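Local coordinates for uncharacterized protein (Bacteroides ovatus CL02T12C04, PDB 6PTM) that probably acts as an exo-carrageenase of glycoside hydrolase family 42, removing units from the chain ends of carrageenan or its oligosaccharides, at residues K321-N326 with T650-R655; K570-S573 with E578-N581. All blocks are in the same frame, centred on the assembly; numbering follows the deposited sequence.

Contact 1. Residues K321-N326 with T650-R655; sequences KNKHGN and TDEYGR
Lys323 reaches from the last turn of helix 310-324 to the loop 650-655 and binds two side chains there. Its CB points toward the loop. CG stands 3.6 Å from Tyr653 OH and also lies over one face of the His324 ring, 3.9 Å above its plane. CD runs on past the same hydroxyl. The chain bends at chi2 (60°) and again at chi4 (-82°), and CE comes within 3.3 Å of Glu652 OE2. At the tip, NZ forms a salt bridge of 2.7 Å with Glu652 OE2, on the anti lone pair of that oxygen. The same NZ donates to Tyr653 OH at 2.8 Å. Both acceptors come from one type I beta turn, Asp651 to Gly654. Glu652 CG packs over one face of the Tyr653 ring, toward its rim, 3.7 Å from its plane.

His324 comes from the helix side, and its CE1 is 3.3 Å from Tyr653 OH. The two rings sit obliquely, with planes at 37°. Asp362 ties them together, since OD1 bonds Tyr653 OH and OD2 bonds His324 NE2. The turn itself is held by Asp651, whose OD1 accepts Tyr653 N in an Asx turn and Arg655 N from the opposite face of the carboxylate plane.

An alanine in place of Lys323 would probably leave the Glu652 carboxylate without its cationic mate and Tyr653 OH without the lysine as donor. The contact joins a helix in the beta-galactosidase family region to the loop between strands 640-643 and 667-670 of a parallel sheet. Its chemistry is polar and largely buried: the lysine charge is met by a carboxylate and a hydroxyl, and Asp362 takes up the tyrosine and the histidine.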
loop_
_atom_site.group_PDB
_atom_site.type_symbol
_atom_site.label_atom_id
_atom_site.label_comp_id
_atom_site.label_asym_id
_atom_site.label_seq_id
_atom_site.Cartn_x
_atom_site.Cartn_y
_atom_site.Cartn_z
ATOM N N LYS A 321 10.866 -31.900 -8.383
ATOM C CA LYS A 321 11.797 -32.464 -9.395
ATOM C C LYS A 321 12.739 -31.365 -9.912
ATOM O O LYS A 321 13.964 -31.621 -10.039
ATOM C CB LYS A 321 11.043 -33.098 -10.558
ATOM C CG LYS A 321 11.949 -33.756 -11.592
ATOM C CD LYS A 321 11.161 -34.432 -12.656
ATOM C CE LYS A 321 12.002 -35.420 -13.416
ATOM N NZ LYS A 321 11.185 -36.034 -14.477
ATOM N N ASN A 322 12.195 -30.200 -10.236
ATOM C CA ASN A 322 13.019 -29.050 -10.666
ATOM C C ASN A 322 13.906 -28.587 -9.513
ATOM O O ASN A 322 15.056 -28.343 -9.782
ATOM C CB ASN A 322 12.175 -27.885 -11.170
ATOM C CG ASN A 322 13.045 -26.735 -11.599
ATOM O OD1 ASN A 322 13.713 -26.835 -12.613
ATOM N ND2 ASN A 322 13.059 -25.662 -10.820
ATOM N N LYS A 323 13.400 -28.489 -8.275
ATOM C CA LYS A 323 14.200 -27.975 -7.142
ATOM C C LYS A 323 15.346 -28.958 -6.866
ATOM O O LYS A 323 16.483 -28.511 -6.683
ATOM C CB LYS A 323 13.348 -27.805 -5.881
ATOM C CG LYS A 323 14.087 -27.278 -4.638
ATOM C CD LYS A 323 14.710 -25.902 -4.821
ATOM C CE LYS A 323 15.784 -25.521 -3.816
ATOM N NZ LYS A 323 15.192 -25.018 -2.561
ATOM N N HIS A 324 15.054 -30.252 -6.765
ATOM C CA HIS A 324 15.999 -31.220 -6.152
ATOM C C HIS A 324 16.789 -32.006 -7.214
ATOM O O HIS A 324 17.835 -32.569 -6.858
ATOM C CB HIS A 324 15.257 -32.160 -5.187
ATOM C CG HIS A 324 14.733 -31.476 -3.972
ATOM N ND1 HIS A 324 15.571 -30.901 -3.019
ATOM C CD2 HIS A 324 13.463 -31.245 -3.581
ATOM C CE1 HIS A 324 14.820 -30.360 -2.077
ATOM N NE2 HIS A 324 13.521 -30.532 -2.406
ATOM N N GLY A 325 16.276 -32.116 -8.438
ATOM C CA GLY A 325 16.959 -32.801 -9.555
ATOM C C GLY A 325 16.765 -34.309 -9.509
ATOM O O GLY A 325 16.257 -34.850 -10.469
ATOM N N ASN A 326 17.149 -34.952 -8.410
ATOM C CA ASN A 326 16.994 -36.417 -8.256
ATOM C C ASN A 326 16.300 -36.698 -6.924
ATOM O O ASN A 326 16.472 -35.911 -5.931
ATOM C CB ASN A 326 18.337 -37.147 -8.429
ATOM C CG ASN A 326 19.331 -36.831 -7.331
ATOM O OD1 ASN A 326 19.094 -37.147 -6.172
ATOM N ND2 ASN A 326 20.463 -36.245 -7.680
ATOM N N THR A 650 23.497 -21.014 7.369
ATOM C CA THR A 650 22.988 -22.215 6.658
ATOM C C THR A 650 22.257 -21.871 5.357
ATOM O O THR A 650 21.938 -20.674 5.091
ATOM C CB THR A 650 22.029 -23.024 7.532
ATOM O OG1 THR A 650 20.790 -22.317 7.619
ATOM C CG2 THR A 650 22.569 -23.283 8.923
ATOM N N ASP A 651 21.943 -22.922 4.599
ATOM C CA ASP A 651 21.041 -22.812 3.431
ATOM C C ASP A 651 19.599 -22.875 3.936
ATOM O O ASP A 651 19.389 -22.895 5.181
ATOM C CB ASP A 651 21.358 -23.879 2.383
ATOM C CG ASP A 651 21.182 -25.304 2.847
ATOM O OD1 ASP A 651 20.481 -25.543 3.820
ATOM O OD2 ASP A 651 21.753 -26.164 2.214
ATOM N N GLU A 652 18.664 -22.968 3.001
ATOM C CA GLU A 652 17.207 -22.922 3.267
ATOM C C GLU A 652 16.766 -24.216 3.940
ATOM O O GLU A 652 15.592 -24.272 4.399
ATOM C CB GLU A 652 16.425 -22.623 1.985
ATOM C CG GLU A 652 16.518 -23.717 0.930
ATOM C CD GLU A 652 17.622 -23.615 -0.111
ATOM O OE1 GLU A 652 18.759 -23.177 0.228
ATOM O OE2 GLU A 652 17.367 -24.065 -1.251
ATOM N N TYR A 653 17.649 -25.218 4.010
ATOM C CA TYR A 653 17.345 -26.508 4.666
ATOM C C TYR A 653 18.101 -26.622 5.989
ATOM O O TYR A 653 18.024 -27.695 6.552
ATOM C CB TYR A 653 17.610 -27.674 3.705
ATOM C CG TYR A 653 16.797 -27.589 2.446
ATOM C CD1 TYR A 653 15.413 -27.644 2.500
ATOM C CD2 TYR A 653 17.400 -27.404 1.214
ATOM C CE1 TYR A 653 14.654 -27.578 1.347
ATOM C CE2 TYR A 653 16.655 -27.326 0.055
ATOM C CZ TYR A 653 15.277 -27.394 0.128
ATOM O OH TYR A 653 14.541 -27.297 -1.020
ATOM N N GLY A 654 18.697 -25.538 6.488
ATOM C CA GLY A 654 19.455 -25.518 7.752
ATOM C C GLY A 654 20.793 -26.242 7.663
ATOM O O GLY A 654 21.361 -26.563 8.734
ATOM N N ARG A 655 21.306 -26.509 6.462
ATOM C CA ARG A 655 22.599 -27.210 6.321
ATOM C C ARG A 655 23.704 -26.141 6.399
ATOM O O ARG A 655 23.568 -25.094 5.702
ATOM C CB ARG A 655 22.638 -28.030 5.019
ATOM C CG ARG A 655 21.586 -29.128 4.909
ATOM C CD ARG A 655 21.575 -29.900 3.576
ATOM N NE ARG A 655 21.317 -29.075 2.385
ATOM C CZ ARG A 655 21.063 -29.517 1.141
ATOM N NH1 ARG A 655 21.000 -30.808 0.839
ATOM N NH2 ARG A 655 20.880 -28.643 0.175
#

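Contact 2. Residues K570-S573 with E578-N581; sequences KASS and EHMN. With EDO (1,2-ethanediol), chain C.
The His579 ring turns one face to Ser572. Ser572 CB stands over the centre of that face, 3.6 Å above the plane, in a CH-pi contact only 12° off the ring normal. It lies a little nearer the CE1 side, with that atom at 3.7 Å. Beside this, CD2 of the ring is 4.1 Å from Ser573 CB. ND1 of the ring is hydrogen-bonded to Lys576 in the short link between the two segments. His579 CG is anti to the backbone N (chi1 -174°), which carries the ring across to helix 570-575. Its CB also packs against the backbone, 3.8 Å from Ser573 CA.

The arrangement is two consecutive helices joined by a short link. Helix 570-575 ends, and after a few residues helix 579-590 begins with Glu578 at its N-cap position. The pair follows strand 564-567 of the five-stranded parallel sheet and leads on to its edge strand 597-600, as in a beta-alpha-beta unit whose crossover holds two helices.

The two serine hydroxyls bond to groups outside the segments. Ser572 OG bonds the backbone oxygen of Tyr622, and Ser573 OG bonds Tyr568 OH. This leaves the methylene of Ser572 to meet the ring. At the start of the first helix, the CB of Lys570 points away from 578-581. Its NZ forms a salt bridge with Asp410 and a hydrogen bond of 2.8 Å to O1 of a 1,2-ethanediol, probably from the crystallisation liquor, which Asp369 also holds.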
loop_
_atom_site.group_PDB
_atom_site.type_symbol
_atom_site.label_atom_id
_atom_site.label_comp_id
_atom_site.label_asym_id
_atom_site.label_seq_id
_atom_site.Cartn_x
_atom_site.Cartn_y
_atom_site.Cartn_z
ATOM N N LYS A 570 13.633 -15.021 1.339
ATOM C CA LYS A 570 12.577 -16.016 1.637
ATOM C C LYS A 570 13.177 -17.216 2.370
ATOM O O LYS A 570 12.414 -17.871 3.062
ATOM C CB LYS A 570 11.917 -16.472 0.334
ATOM C CG LYS A 570 11.036 -15.407 -0.325
ATOM C CD LYS A 570 10.461 -15.808 -1.691
ATOM C CE LYS A 570 11.517 -15.723 -2.769
ATOM N NZ LYS A 570 11.048 -16.222 -4.088
ATOM N N ALA A 571 14.458 -17.534 2.178
ATOM C CA ALA A 571 15.151 -18.602 2.951
ATOM C C ALA A 571 14.953 -18.398 4.464
ATOM O O ALA A 571 14.677 -19.372 5.157
ATOM C CB ALA A 571 16.629 -18.633 2.592
ATOM N N SER A 572 15.104 -17.173 4.976
ATOM C CA SER A 572 14.906 -16.866 6.419
ATOM C C SER A 572 13.431 -16.654 6.749
ATOM O O SER A 572 13.054 -17.104 7.830
ATOM C CB SER A 572 15.743 -15.696 6.887
ATOM O OG SER A 572 17.114 -16.044 7.004
ATOM N N SER A 573 12.614 -15.988 5.909
ATOM C CA SER A 573 11.204 -15.672 6.281
ATOM C C SER A 573 10.378 -16.948 6.352
ATOM O O SER A 573 9.484 -17.037 7.223
ATOM C CB SER A 573 10.576 -14.635 5.371
ATOM O OG SER A 573 10.651 -15.034 4.018
ATOM N N GLU A 578 9.545 -15.614 13.261
ATOM C CA GLU A 578 9.473 -14.151 13.542
ATOM C C GLU A 578 10.572 -13.383 12.800
ATOM O O GLU A 578 11.161 -12.466 13.393
ATOM C CB GLU A 578 9.568 -13.946 15.059
ATOM C CG GLU A 578 8.436 -14.602 15.830
ATOM C CD GLU A 578 8.489 -14.289 17.318
ATOM O OE1 GLU A 578 9.568 -14.364 17.882
ATOM O OE2 GLU A 578 7.453 -13.968 17.885
ATOM N N HIS A 579 10.798 -13.687 11.518
ATOM C CA HIS A 579 11.862 -13.030 10.742
ATOM C C HIS A 579 11.535 -11.531 10.581
ATOM O O HIS A 579 12.461 -10.712 10.622
ATOM C CB HIS A 579 12.058 -13.700 9.391
ATOM C CG HIS A 579 13.231 -13.100 8.702
ATOM N ND1 HIS A 579 14.470 -13.077 9.298
ATOM C CD2 HIS A 579 13.359 -12.457 7.522
ATOM C CE1 HIS A 579 15.330 -12.448 8.522
ATOM N NE2 HIS A 579 14.688 -12.094 7.396
ATOM N N MET A 580 10.266 -11.190 10.365
ATOM C CA MET A 580 9.884 -9.800 10.048
ATOM C C MET A 580 9.903 -8.948 11.321
ATOM O O MET A 580 10.127 -7.740 11.182
ATOM C CB MET A 580 8.528 -9.760 9.360
ATOM C CG MET A 580 8.573 -10.385 7.944
ATOM S SD MET A 580 9.977 -9.840 6.927
ATOM C CE MET A 580 9.490 -8.132 6.668
ATOM N N ASN A 581 9.820 -9.539 12.519
ATOM C CA ASN A 581 10.142 -8.751 13.747
ATOM C C ASN A 581 11.561 -8.219 13.597
ATOM O O ASN A 581 11.796 -7.050 13.940
ATOM C CB ASN A 581 10.067 -9.558 15.039
ATOM C CG ASN A 581 8.676 -10.025 15.382
ATOM O OD1 ASN A 581 7.775 -9.992 14.578
ATOM N ND2 ASN A 581 8.485 -10.469 16.596
HETATM C C1 EDO C . 9.923 -19.528 -3.319
HETATM O O1 EDO C . 10.275 -18.852 -4.491
HETATM C C2 EDO C . 11.098 -19.581 -2.395
HETATM O O2 EDO C . 12.118 -20.468 -2.803
#

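How the contacts relate
Both contacts are buried, but contact 1 lies farther out, about 33 Å from the centre of the chain to its own centre against 20 Å for contact 2. Contact 1 joins parts 324 residues apart and bridges two regions of the fold. Contact 2 is local, between successive helices, and is nested within the loop that contact 1 closes. The chemistry follows: charge and hydroxyl bonds across the long-range join, CH-pi packing of a serine methylene on a histidine ring between the helices. The two meet where Glu652 CB packs on Ala571 CB at 4.0 Å. Asn575 adds a second link, bonding the backbone oxygens of both Glu652 and Ala571.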